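Local coordinates for molybdopterin biosynthesis Mog protein (Mycobacterium tuberculosis, PDB 2G4R) that probably adenylylates molybdopterin during biosynthesis of the molybdenum cofactor, at residues R4-V10 / V63-S69; I27-W31 / L139-A143; V87-I92 / V116-G121; D47-G52 / T77-H83. The contacts are given in a common frame with arbitrary orientation. Numbering follows the deposited sequence.

Contact 1 of 4, residues R4-V10 / V63-S69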
loop_
_atom_site.group_PDB
_atom_site.type_symbol
_atom_site.label_atom_id
_atom_site.label_comp_id
_atom_site.label_asym_id
_atom_site.label_seq_id
_atom_site.Cartn_x
_atom_site.Cartn_y
_atom_site.Cartn_z
ATOM N N ARG A 4 -22.627 15.041 -3.435
ATOM C CA ARG A 4 -22.730 13.956 -4.461
ATOM C C ARG A 4 -21.427 13.128 -4.726
ATOM O O ARG A 4 -21.521 11.897 -4.781
ATOM C CB ARG A 4 -23.283 14.510 -5.798
ATOM C CG ARG A 4 -22.986 13.642 -7.063
ATOM C CD ARG A 4 -22.511 14.460 -8.265
ATOM N NE ARG A 4 -23.513 15.446 -8.661
ATOM C CZ ARG A 4 -24.587 15.207 -9.427
ATOM N NH1 ARG A 4 -24.844 13.995 -9.928
ATOM N NH2 ARG A 4 -25.422 16.206 -9.693
ATOM N N SER A 5 -20.250 13.756 -4.911
ATOM C CA SER A 5 -18.988 12.999 -5.227
ATOM C C SER A 5 -17.806 13.237 -4.286
ATOM O O SER A 5 -17.527 14.372 -3.894
ATOM C CB SER A 5 -18.526 13.254 -6.663
ATOM O OG SER A 5 -17.925 14.528 -6.821
ATOM N N ALA A 6 -17.100 12.169 -3.918
ATOM C CA ALA A 6 -16.061 12.307 -2.901
ATOM C C ALA A 6 -14.963 11.269 -3.062
ATOM O O ALA A 6 -15.162 10.232 -3.741
ATOM C CB ALA A 6 -16.690 12.237 -1.449
ATOM N N ARG A 7 -13.801 11.588 -2.475
ATOM C CA ARG A 7 -12.777 10.628 -2.182
ATOM C C ARG A 7 -12.296 10.677 -0.734
ATOM O O ARG A 7 -12.314 11.716 -0.092
ATOM C CB ARG A 7 -11.609 10.852 -3.087
ATOM C CG ARG A 7 -11.959 10.529 -4.515
ATOM C CD ARG A 7 -10.779 10.455 -5.386
ATOM N NE ARG A 7 -11.119 10.115 -6.777
ATOM C CZ ARG A 7 -10.225 10.108 -7.766
ATOM N NH1 ARG A 7 -8.930 10.360 -7.523
ATOM N NH2 ARG A 7 -10.620 9.840 -9.010
ATOM N N ILE A 8 -11.723 9.548 -0.318
ATOM C CA ILE A 8 -11.172 9.309 0.985
ATOM C C ILE A 8 -9.724 8.893 0.830
ATOM O O ILE A 8 -9.387 7.954 0.106
ATOM C CB ILE A 8 -11.904 8.149 1.702
ATOM C CG1 ILE A 8 -13.389 8.448 1.843
ATOM C CG2 ILE A 8 -11.337 7.924 3.107
ATOM C CD1 ILE A 8 -14.180 7.202 2.295
ATOM N N VAL A 9 -8.863 9.596 1.531
ATOM C CA VAL A 9 -7.460 9.309 1.489
ATOM C C VAL A 9 -7.029 9.097 2.923
ATOM O O VAL A 9 -7.030 10.014 3.751
ATOM C CB VAL A 9 -6.723 10.477 0.839
ATOM C CG1 VAL A 9 -5.228 10.251 0.883
ATOM C CG2 VAL A 9 -7.281 10.733 -0.596
ATOM N N VAL A 10 -6.668 7.867 3.216
ATOM C CA VAL A 10 -6.126 7.496 4.516
ATOM C C VAL A 10 -4.613 7.453 4.369
ATOM O O VAL A 10 -4.080 6.743 3.497
ATOM C CB VAL A 10 -6.666 6.125 4.947
ATOM C CG1 VAL A 10 -6.114 5.744 6.319
ATOM C CG2 VAL A 10 -8.184 6.117 4.943
ATOM N N VAL A 63 -13.793 16.200 -7.965
ATOM C CA VAL A 63 -14.644 15.701 -6.907
ATOM C C VAL A 63 -15.138 16.869 -6.027
ATOM O O VAL A 63 -14.442 17.834 -5.865
ATOM C CB VAL A 63 -13.873 14.620 -6.083
ATOM C CG1 VAL A 63 -12.721 15.167 -5.305
ATOM C CG2 VAL A 63 -14.758 13.976 -5.160
ATOM N N ASP A 64 -16.329 16.754 -5.456
ATOM C CA ASP A 64 -16.881 17.809 -4.564
ATOM C C ASP A 64 -16.126 17.877 -3.216
ATOM O O ASP A 64 -15.966 18.980 -2.624
ATOM C CB ASP A 64 -18.369 17.550 -4.276
ATOM C CG ASP A 64 -19.234 17.494 -5.542
ATOM O OD1 ASP A 64 -19.089 18.355 -6.424
ATOM O OD2 ASP A 64 -20.033 16.550 -5.664
ATOM N N VAL A 65 -15.696 16.710 -2.709
ATOM C CA VAL A 65 -15.125 16.654 -1.376
ATOM C C VAL A 65 -14.039 15.612 -1.224
ATOM O O VAL A 65 -14.169 14.443 -1.667
ATOM C CB VAL A 65 -16.200 16.372 -0.243
ATOM C CG1 VAL A 65 -15.574 16.593 1.116
ATOM C CG2 VAL A 65 -17.445 17.230 -0.383
ATOM N N ILE A 66 -12.960 16.002 -0.600
ATOM C CA ILE A 66 -11.936 15.026 -0.205
ATOM C C ILE A 66 -11.765 15.030 1.305
ATOM O O ILE A 66 -11.501 16.087 1.917
ATOM C CB ILE A 66 -10.543 15.275 -0.885
ATOM C CG1 ILE A 66 -10.645 15.353 -2.396
ATOM C CG2 ILE A 66 -9.523 14.244 -0.411
ATOM C CD1 ILE A 66 -9.507 16.119 -3.026
ATOM N N ILE A 67 -11.875 13.839 1.886
ATOM C CA ILE A 67 -11.696 13.637 3.304
ATOM C C ILE A 67 -10.432 12.834 3.528
ATOM O O ILE A 67 -10.283 11.732 3.016
ATOM C CB ILE A 67 -12.947 13.055 3.968
ATOM C CG1 ILE A 67 -14.110 14.062 3.814
ATOM C CG2 ILE A 67 -12.686 12.860 5.477
ATOM C CD1 ILE A 67 -15.483 13.587 4.342
ATOM N N THR A 68 -9.494 13.426 4.261
ATOM C CA THR A 68 -8.265 12.734 4.631
ATOM C C THR A 68 -8.249 12.379 6.114
ATOM O O THR A 68 -8.808 13.109 6.978
ATOM C CB THR A 68 -6.937 13.533 4.306
ATOM O OG1 THR A 68 -6.729 14.560 5.272
ATOM C CG2 THR A 68 -6.919 14.094 2.892
ATOM N N SER A 69 -7.564 11.278 6.415
ATOM C CA SER A 69 -7.319 10.854 7.758
ATOM C C SER A 69 -5.855 10.423 7.992
ATOM O O SER A 69 -5.304 9.597 7.234
ATOM C CB SER A 69 -8.291 9.735 8.164
ATOM O OG SER A 69 -7.990 9.220 9.473
#
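Before the strands proper begin, Ser5 and Asp64 clasp each other: Ser5 N donates to Asp64 OD2 at 2.9 Å, while Asp64 N donates to Ser5 OG at 3.1 Å. This reciprocal pairing precedes a regular parallel ladder between strands 6-10 and 65-69, neighbours in the parallel part of an alpha/beta sheet sandwiched by helices. Their axes approach to 4.8 Å and diverge by only 16°. As parallel pairing requires, Arg7 and Val9 each bond to both neighbours of their opposite number: Arg7 N donates to Val65 O at 3.0 Å, and Arg7 O receives Ile67 N at 2.9 Å. Ala6, Ile8, Val65 and Ile67 lie on one sheet face, where Ile28 of helix 24-34 covers both isoleucines. Val9, Ile66 and Thr68 occupy the other, with Leu55 of helix 49-60 over Ile66 and Thr68; Thr68 OG1 bonds to Asn127. Val9 CG2 meets Ile66 CG2 at 4.2 Å. The ladder runs on through Val9 N to Ile67 O, 3.0 Å, and finally Ser69 N to Val9 O, also 3.0 Å.

Contact 2 of 4, residues I27-W31 / L139-A143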
loop_
_atom_site.group_PDB
_atom_site.type_symbol
_atom_site.label_atom_id
_atom_site.label_comp_id
_atom_site.label_asym_id
_atom_site.label_seq_id
_atom_site.Cartn_x
_atom_site.Cartn_y
_atom_site.Cartn_z
ATOM N N ILE A 27 -15.091 4.243 8.625
ATOM C CA ILE A 27 -15.905 5.224 9.314
ATOM C C ILE A 27 -16.313 6.364 8.355
ATOM O O ILE A 27 -17.489 6.745 8.268
ATOM C CB ILE A 27 -15.244 5.789 10.606
ATOM C CG1 ILE A 27 -14.987 4.662 11.622
ATOM C CG2 ILE A 27 -16.168 6.892 11.167
ATOM C CD1 ILE A 27 -14.048 5.022 12.726
ATOM N N ILE A 28 -15.331 6.884 7.622
ATOM C CA ILE A 28 -15.584 7.982 6.695
ATOM C C ILE A 28 -16.520 7.518 5.560
ATOM O O ILE A 28 -17.460 8.222 5.187
ATOM C CB ILE A 28 -14.256 8.582 6.122
ATOM C CG1 ILE A 28 -13.348 9.065 7.262
ATOM C CG2 ILE A 28 -14.551 9.762 5.147
ATOM C CD1 ILE A 28 -11.952 9.365 6.812
ATOM N N ALA A 29 -16.282 6.315 5.044
ATOM C CA ALA A 29 -17.118 5.769 3.954
ATOM C C ALA A 29 -18.577 5.640 4.364
ATOM O O ALA A 29 -19.465 5.913 3.592
ATOM C CB ALA A 29 -16.572 4.461 3.506
ATOM N N GLY A 30 -18.826 5.234 5.590
ATOM C CA GLY A 30 -20.185 5.060 6.079
ATOM C C GLY A 30 -20.871 6.390 6.275
ATOM O O GLY A 30 -22.037 6.559 5.926
ATOM N N TRP A 31 -20.141 7.346 6.840
ATOM C CA TRP A 31 -20.691 8.682 7.044
ATOM C C TRP A 31 -21.025 9.339 5.685
ATOM O O TRP A 31 -22.066 10.005 5.525
ATOM C CB TRP A 31 -19.725 9.515 7.874
ATOM C CG TRP A 31 -20.129 10.934 8.161
ATOM C CD1 TRP A 31 -20.684 11.419 9.304
ATOM C CD2 TRP A 31 -19.930 12.054 7.303
ATOM N NE1 TRP A 31 -20.879 12.772 9.199
ATOM C CE2 TRP A 31 -20.412 13.190 7.982
ATOM C CE3 TRP A 31 -19.376 12.213 6.034
ATOM C CZ2 TRP A 31 -20.381 14.457 7.422
ATOM C CZ3 TRP A 31 -19.356 13.497 5.462
ATOM C CH2 TRP A 31 -19.841 14.591 6.168
ATOM N N LEU A 139 -16.163 14.501 11.732
ATOM C CA LEU A 139 -17.276 14.342 10.757
ATOM C C LEU A 139 -18.579 14.949 11.320
ATOM O O LEU A 139 -19.377 15.503 10.586
ATOM C CB LEU A 139 -17.466 12.879 10.363
ATOM C CG LEU A 139 -16.318 12.212 9.625
ATOM C CD1 LEU A 139 -16.568 10.710 9.556
ATOM C CD2 LEU A 139 -16.145 12.864 8.267
ATOM N N GLY A 140 -18.737 14.900 12.638
ATOM C CA GLY A 140 -19.884 15.536 13.290
ATOM C C GLY A 140 -19.865 17.053 13.123
ATOM O O GLY A 140 -20.913 17.710 12.916
ATOM N N VAL A 141 -18.682 17.630 13.192
ATOM C CA VAL A 141 -18.511 19.046 12.951
ATOM C C VAL A 141 -18.843 19.340 11.511
ATOM O O VAL A 141 -19.621 20.242 11.233
ATOM C CB VAL A 141 -17.084 19.503 13.257
ATOM C CG1 VAL A 141 -16.834 20.887 12.698
ATOM C CG2 VAL A 141 -16.865 19.473 14.687
ATOM N N LEU A 142 -18.271 18.551 10.588
ATOM C CA LEU A 142 -18.483 18.746 9.164
ATOM C C LEU A 142 -19.955 18.630 8.790
ATOM O O LEU A 142 -20.411 19.334 7.914
ATOM C CB LEU A 142 -17.683 17.746 8.317
ATOM C CG LEU A 142 -17.813 17.806 6.784
ATOM C CD1 LEU A 142 -17.290 19.131 6.232
ATOM C CD2 LEU A 142 -17.036 16.667 6.120
ATOM N N ALA A 143 -20.692 17.749 9.461
ATOM C CA ALA A 143 -22.099 17.532 9.139
ATOM C C ALA A 143 -22.942 18.804 9.321
ATOM O O ALA A 143 -23.887 19.015 8.605
ATOM C CB ALA A 143 -22.696 16.354 9.965
#
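Helical segments 27-31 and 139-143 run in nearly the same direction, with an angle of 23° between them and a closest axis approach of 11.9 Å. So wide a gap keeps the backbones apart, the nearest CA atoms being those of Trp31 and Leu139 at 7.6 Å, and large side chains must span it. Trp31 and Leu139 share this almost equally. Leu139 CB sits over the face of the five-membered ring of Trp31, 3.6 Å from the centroid and 11° off the normal, a CH-pi contact. The far end of the indole reaches Leu142, with Trp31 CH2 3.5 Å from Leu142 CD2, and Trp31 CZ2 lies 3.9 Å from Ala143 CB. In this alpha/beta fold the two helices cover the same sheet face side by side, Ile28, Trp31 and Leu142 all resting on Ile67 of strand 65-69. Leu139 also reaches back along helix 24-34: its CD1 is 4.2 Å from Ile27 CG2 and 4.3 Å from Ile28 CG1. The Trp31 ring also stacks with His35.

Contact 3 of 4, residues V87-I92 / V116-G121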
loop_
_atom_site.group_PDB
_atom_site.type_symbol
_atom_site.label_atom_id
_atom_site.label_comp_id
_atom_site.label_asym_id
_atom_site.label_seq_id
_atom_site.Cartn_x
_atom_site.Cartn_y
_atom_site.Cartn_z
ATOM N N VAL A 87 -1.670 21.846 -2.316
ATOM C CA VAL A 87 -2.735 21.674 -3.284
ATOM C C VAL A 87 -3.822 22.749 -3.180
ATOM O O VAL A 87 -4.439 23.119 -4.170
ATOM C CB VAL A 87 -3.372 20.267 -3.131
ATOM C CG1 VAL A 87 -4.536 20.081 -4.021
ATOM C CG2 VAL A 87 -2.351 19.198 -3.457
ATOM N N LEU A 88 -4.049 23.266 -1.977
ATOM C CA LEU A 88 -5.170 24.192 -1.731
ATOM C C LEU A 88 -4.976 25.538 -2.404
ATOM O O LEU A 88 -3.847 26.010 -2.502
ATOM C CB LEU A 88 -5.337 24.417 -0.227
ATOM C CG LEU A 88 -6.005 23.274 0.542
ATOM C CD1 LEU A 88 -6.172 23.577 2.065
ATOM C CD2 LEU A 88 -7.320 22.976 -0.042
ATOM N N ASP A 89 -6.075 26.139 -2.849
ATOM C CA ASP A 89 -6.089 27.568 -3.216
ATOM C C ASP A 89 -6.032 28.404 -1.934
ATOM O O ASP A 89 -5.245 29.365 -1.840
ATOM C CB ASP A 89 -7.350 27.929 -4.025
ATOM C CG ASP A 89 -7.363 27.310 -5.418
ATOM O OD1 ASP A 89 -6.282 27.067 -5.993
ATOM O OD2 ASP A 89 -8.469 27.049 -5.932
ATOM N N TYR A 90 -6.847 28.030 -0.933
ATOM C CA TYR A 90 -6.793 28.670 0.360
ATOM C C TYR A 90 -7.314 27.777 1.491
ATOM O O TYR A 90 -8.005 26.782 1.232
ATOM C CB TYR A 90 -7.612 29.961 0.333
ATOM C CG TYR A 90 -9.022 29.765 -0.160
ATOM C CD1 TYR A 90 -10.027 29.314 0.703
ATOM C CD2 TYR A 90 -9.357 30.060 -1.474
ATOM C CE1 TYR A 90 -11.308 29.118 0.268
ATOM C CE2 TYR A 90 -10.649 29.878 -1.932
ATOM C CZ TYR A 90 -11.615 29.416 -1.040
ATOM O OH TYR A 90 -12.877 29.223 -1.475
ATOM N N VAL A 91 -7.032 28.184 2.726
ATOM C CA VAL A 91 -7.515 27.462 3.930
ATOM C C VAL A 91 -8.803 28.031 4.556
ATOM O O VAL A 91 -9.150 29.214 4.417
ATOM C CB VAL A 91 -6.432 27.378 5.055
ATOM C CG1 VAL A 91 -5.201 26.598 4.560
ATOM C CG2 VAL A 91 -6.069 28.740 5.519
ATOM N N ILE A 92 -9.485 27.175 5.296
ATOM C CA ILE A 92 -10.719 27.544 5.972
ATOM C C ILE A 92 -10.361 27.336 7.462
ATOM O O ILE A 92 -10.489 26.192 8.013
ATOM C CB ILE A 92 -11.965 26.739 5.534
ATOM C CG1 ILE A 92 -12.280 26.881 4.016
ATOM C CG2 ILE A 92 -13.215 27.247 6.280
ATOM C CD1 ILE A 92 -13.190 25.782 3.550
ATOM N N VAL A 116 -5.495 20.976 8.283
ATOM C CA VAL A 116 -6.144 22.087 7.631
ATOM C C VAL A 116 -7.384 21.579 6.862
ATOM O O VAL A 116 -7.615 20.368 6.703
ATOM C CB VAL A 116 -5.163 22.827 6.704
ATOM C CG1 VAL A 116 -3.987 23.329 7.464
ATOM C CG2 VAL A 116 -4.696 21.913 5.530
ATOM N N CYS A 117 -8.198 22.521 6.462
ATOM C CA CYS A 117 -9.278 22.343 5.534
ATOM C C CYS A 117 -9.136 23.495 4.549
ATOM O O CYS A 117 -8.600 24.539 4.898
ATOM C CB CYS A 117 -10.627 22.470 6.198
ATOM S SG CYS A 117 -11.005 21.256 7.536
ATOM N N GLY A 118 -9.674 23.337 3.348
ATOM C CA GLY A 118 -9.684 24.429 2.375
ATOM C C GLY A 118 -10.407 24.076 1.123
ATOM O O GLY A 118 -11.062 23.006 1.028
ATOM N N VAL A 119 -10.275 24.968 0.141
ATOM C CA VAL A 119 -10.787 24.758 -1.196
ATOM C C VAL A 119 -9.626 24.771 -2.199
ATOM O O VAL A 119 -8.627 25.546 -2.067
ATOM C CB VAL A 119 -11.886 25.819 -1.573
ATOM C CG1 VAL A 119 -12.344 25.636 -2.995
ATOM C CG2 VAL A 119 -13.072 25.783 -0.618
ATOM N N ALA A 120 -9.716 23.830 -3.141
ATOM C CA ALA A 120 -8.826 23.727 -4.311
ATOM C C ALA A 120 -9.715 23.576 -5.547
ATOM O O ALA A 120 -10.404 22.563 -5.699
ATOM C CB ALA A 120 -7.919 22.520 -4.175
ATOM N N GLY A 121 -9.685 24.560 -6.440
ATOM C CA GLY A 121 -10.626 24.598 -7.544
ATOM C C GLY A 121 -12.029 24.686 -6.991
ATOM O O GLY A 121 -12.373 25.681 -6.369
HETATM O O HOH W 1 -10.939 28.146 -5.520
HETATM O O HOH W 2 -7.633 25.303 7.899
#
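Val87 ends helix 80-87, and its CG1 touches Ala120 CB at 4.2 Å while Val59 of helix 49-60 packs against both residues. Leu88 leaves the helical conformation and lays its side chain across the opposing strand, CD2 standing 3.5 Å from Gly118 C and 4.2 Å from Ala120 CB, with CD1 4.1 Å from Val116 CG2. Asp89 grips the end of segment 116-121 twice: its N donates to Val119 O at 2.7 Å, and its OD2 accepts Gly121 N at 2.8 Å. A water joins the same carboxylate oxygen to Gly121 O. Tyr90 N then also donates to Val119 O, at 3.3 Å, so that Asp89 and Tyr90 together face Val119 in a classic beta bulge. Short strand 90-91 thereby becomes the antiparallel edge of the mixed sheet, beside strand 117-120, which pairs in turn with strand 123-128. Tyr90 O accepts Val119 N at 3.1 Å, and the phenol ring leans on Val119, CZ to CB 3.6 Å. Val91 comes within 4.0 Å of Gly118, CA to CA. Such closeness depends on the missing side chain, since a CB on Gly118 would lie 2.1 Å from Tyr90 O and 2.4 Å from Leu88 CD1. Ile92, at the N-cap position of helix 93-102, donates its N to Cys117 O at 2.8 Å, and its CD1 reaches Val119 CG2 at 4.2 Å.

Contact 4 of 4, residues D47-G52 / T77-H83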
loop_
_atom_site.group_PDB
_atom_site.type_symbol
_atom_site.label_atom_id
_atom_site.label_comp_id
_atom_site.label_asym_id
_atom_site.label_seq_id
_atom_site.Cartn_x
_atom_site.Cartn_y
_atom_site.Cartn_z
ATOM N N ASP A 47 2.800 8.311 3.904
ATOM C CA ASP A 47 3.059 9.710 4.257
ATOM C C ASP A 47 3.933 10.302 3.152
ATOM O O ASP A 47 4.691 9.604 2.527
ATOM C CB ASP A 47 3.893 9.825 5.530
ATOM C CG ASP A 47 3.162 9.433 6.781
ATOM O OD1 ASP A 47 2.095 9.995 7.147
ATOM O OD2 ASP A 47 3.730 8.579 7.490
ATOM N N GLY A 48 3.788 11.573 2.870
ATOM C CA GLY A 48 4.695 12.216 1.919
ATOM C C GLY A 48 4.135 12.410 0.540
ATOM O O GLY A 48 2.950 12.721 0.361
ATOM N N ASN A 49 5.008 12.253 -0.437
ATOM C CA ASN A 49 4.637 12.506 -1.808
ATOM C C ASN A 49 3.337 11.828 -2.238
ATOM O O ASN A 49 2.557 12.446 -2.979
ATOM C CB ASN A 49 5.792 12.210 -2.771
ATOM C CG ASN A 49 6.915 13.301 -2.741
ATOM O OD1 ASN A 49 6.702 14.464 -2.370
ATOM N ND2 ASN A 49 8.112 12.898 -3.163
ATOM N N PRO A 50 3.108 10.560 -1.832
ATOM C CA PRO A 50 1.851 9.849 -2.192
ATOM C C PRO A 50 0.591 10.604 -1.764
ATOM O O PRO A 50 -0.443 10.466 -2.437
ATOM C CB PRO A 50 1.981 8.519 -1.445
ATOM C CG PRO A 50 3.484 8.338 -1.364
ATOM C CD PRO A 50 4.019 9.670 -1.082
ATOM N N VAL A 51 0.702 11.440 -0.722
ATOM C CA VAL A 51 -0.401 12.343 -0.295
ATOM C C VAL A 51 -0.663 13.443 -1.339
ATOM O O VAL A 51 -1.810 13.641 -1.811
ATOM C CB VAL A 51 -0.164 13.013 1.076
ATOM C CG1 VAL A 51 -1.416 13.897 1.445
ATOM C CG2 VAL A 51 0.146 11.958 2.141
ATOM N N GLY A 52 0.404 14.169 -1.693
ATOM C CA GLY A 52 0.311 15.126 -2.818
ATOM C C GLY A 52 -0.290 14.515 -4.092
ATOM O O GLY A 52 -1.187 15.086 -4.740
ATOM N N THR A 77 7.418 11.992 10.555
ATOM C CA THR A 77 6.823 11.627 9.302
ATOM C C THR A 77 5.419 12.216 8.965
ATOM O O THR A 77 4.877 11.881 7.918
ATOM C CB THR A 77 6.709 10.095 9.276
ATOM O OG1 THR A 77 6.038 9.641 10.470
ATOM C CG2 THR A 77 8.089 9.477 9.209
ATOM N N ASP A 78 4.836 13.041 9.849
ATOM C CA ASP A 78 3.502 13.624 9.606
ATOM C C ASP A 78 3.589 14.841 8.707
ATOM O O ASP A 78 3.923 15.907 9.185
ATOM C CB ASP A 78 2.888 14.083 10.926
ATOM C CG ASP A 78 2.556 12.957 11.844
ATOM O OD1 ASP A 78 2.117 11.898 11.390
ATOM O OD2 ASP A 78 2.711 13.161 13.045
ATOM N N THR A 79 3.316 14.691 7.419
ATOM C CA THR A 79 3.349 15.816 6.489
ATOM C C THR A 79 2.039 16.038 5.710
ATOM O O THR A 79 2.026 16.725 4.711
ATOM C CB THR A 79 4.527 15.624 5.494
ATOM O OG1 THR A 79 4.366 14.375 4.811
ATOM C CG2 THR A 79 5.861 15.619 6.265
ATOM N N THR A 80 0.919 15.478 6.171
ATOM C CA THR A 80 -0.357 15.653 5.492
ATOM C C THR A 80 -0.708 17.167 5.338
ATOM O O THR A 80 -1.137 17.589 4.267
ATOM C CB THR A 80 -1.500 14.811 6.163
ATOM O OG1 THR A 80 -1.219 13.381 6.113
ATOM C CG2 THR A 80 -2.832 15.069 5.480
ATOM N N PRO A 81 -0.563 17.981 6.400
ATOM C CA PRO A 81 -0.973 19.419 6.328
ATOM C C PRO A 81 -0.171 20.158 5.241
ATOM O O PRO A 81 -0.713 20.890 4.444
ATOM C CB PRO A 81 -0.562 19.945 7.721
ATOM C CG PRO A 81 -0.549 18.797 8.567
ATOM C CD PRO A 81 -0.039 17.668 7.723
ATOM N N GLU A 82 1.125 19.893 5.179
ATOM C CA GLU A 82 1.969 20.477 4.137
ATOM C C GLU A 82 1.531 20.118 2.750
ATOM O O GLU A 82 1.409 20.994 1.898
ATOM C CB GLU A 82 3.445 20.051 4.317
ATOM C CG GLU A 82 4.189 20.715 5.426
ATOM C CD GLU A 82 3.846 20.214 6.837
ATOM O OE1 GLU A 82 3.169 19.172 7.016
ATOM O OE2 GLU A 82 4.271 20.906 7.790
ATOM N N HIS A 83 1.350 18.833 2.479
ATOM C CA HIS A 83 0.861 18.403 1.176
ATOM C C HIS A 83 -0.522 18.944 0.788
ATOM O O HIS A 83 -0.773 19.182 -0.404
ATOM C CB HIS A 83 0.917 16.891 0.996
ATOM C CG HIS A 83 2.300 16.375 0.815
ATOM N ND1 HIS A 83 2.937 16.363 -0.413
ATOM C CD2 HIS A 83 3.206 15.925 1.714
ATOM C CE1 HIS A 83 4.167 15.896 -0.259
ATOM N NE2 HIS A 83 4.344 15.588 1.013
HETATM O O HOH W 3 1.782 12.471 6.384
HETATM O O HOH W 4 3.386 9.822 10.360
#
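His83, Asp47 and Val51 give up the most surface where these two helix starts meet. The imidazole of His83 sits against the start of the other helix: Gly48 C is over one ring face, 3.2 Å from His83 NE2, and Asn49 OD1 is at the ring edge, 3.6 Å from His83 CE1. Beside it, Val51 CG1 packs on His83 CB at 3.8 Å. Gly52 CA and His83 CA are 5.2 Å apart, and a CB on Gly52 would sit only 3.1 Å from His83 ND1. Both helices begin beyond the C-terminal ends of parallel sheet strands, the end at which alpha/beta proteins commonly place their binding sites; in MogA relatives the molybdopterin pocket lies there. Asp47 makes the polar half of the contact through water. One water donates to Asp47 OD1 at 2.6 Å and to Thr80 OG1 at 3.1 Å, and accepts Thr79 N at 2.9 Å, thus tying the carboxylate to the N-terminus of helix 80-87. Thr80 OG1 also bonds to Gly70 O, while Asp47 N bonds to Ser13 OG. Asn49 packs on Gln41 of the third subunit, and Thr77 on Gly30 of that same neighbouring subunit.

Overall arrangement
Contact 1 is the buried core, two interior strands joined by main-chain hydrogen bonds; the other three are only partly buried. Contact 2 covers one face of the sheet, touching contact 1 through Ile67 and Ile28, and relies on apolar and CH-pi packing. Contact 4, on the opposite side of the chain's centre from contact 2, combines close packing round an imidazole with bridging waters and meets contact 1 where Thr80 CG2 packs on Thr68 OG1. Contact 3 repeats the backbone pairing of contact 1 at the sheet's edge, but antiparallel and irregular. Helix 80-87 connects contacts 4 and 3, starting in one and ending in the other.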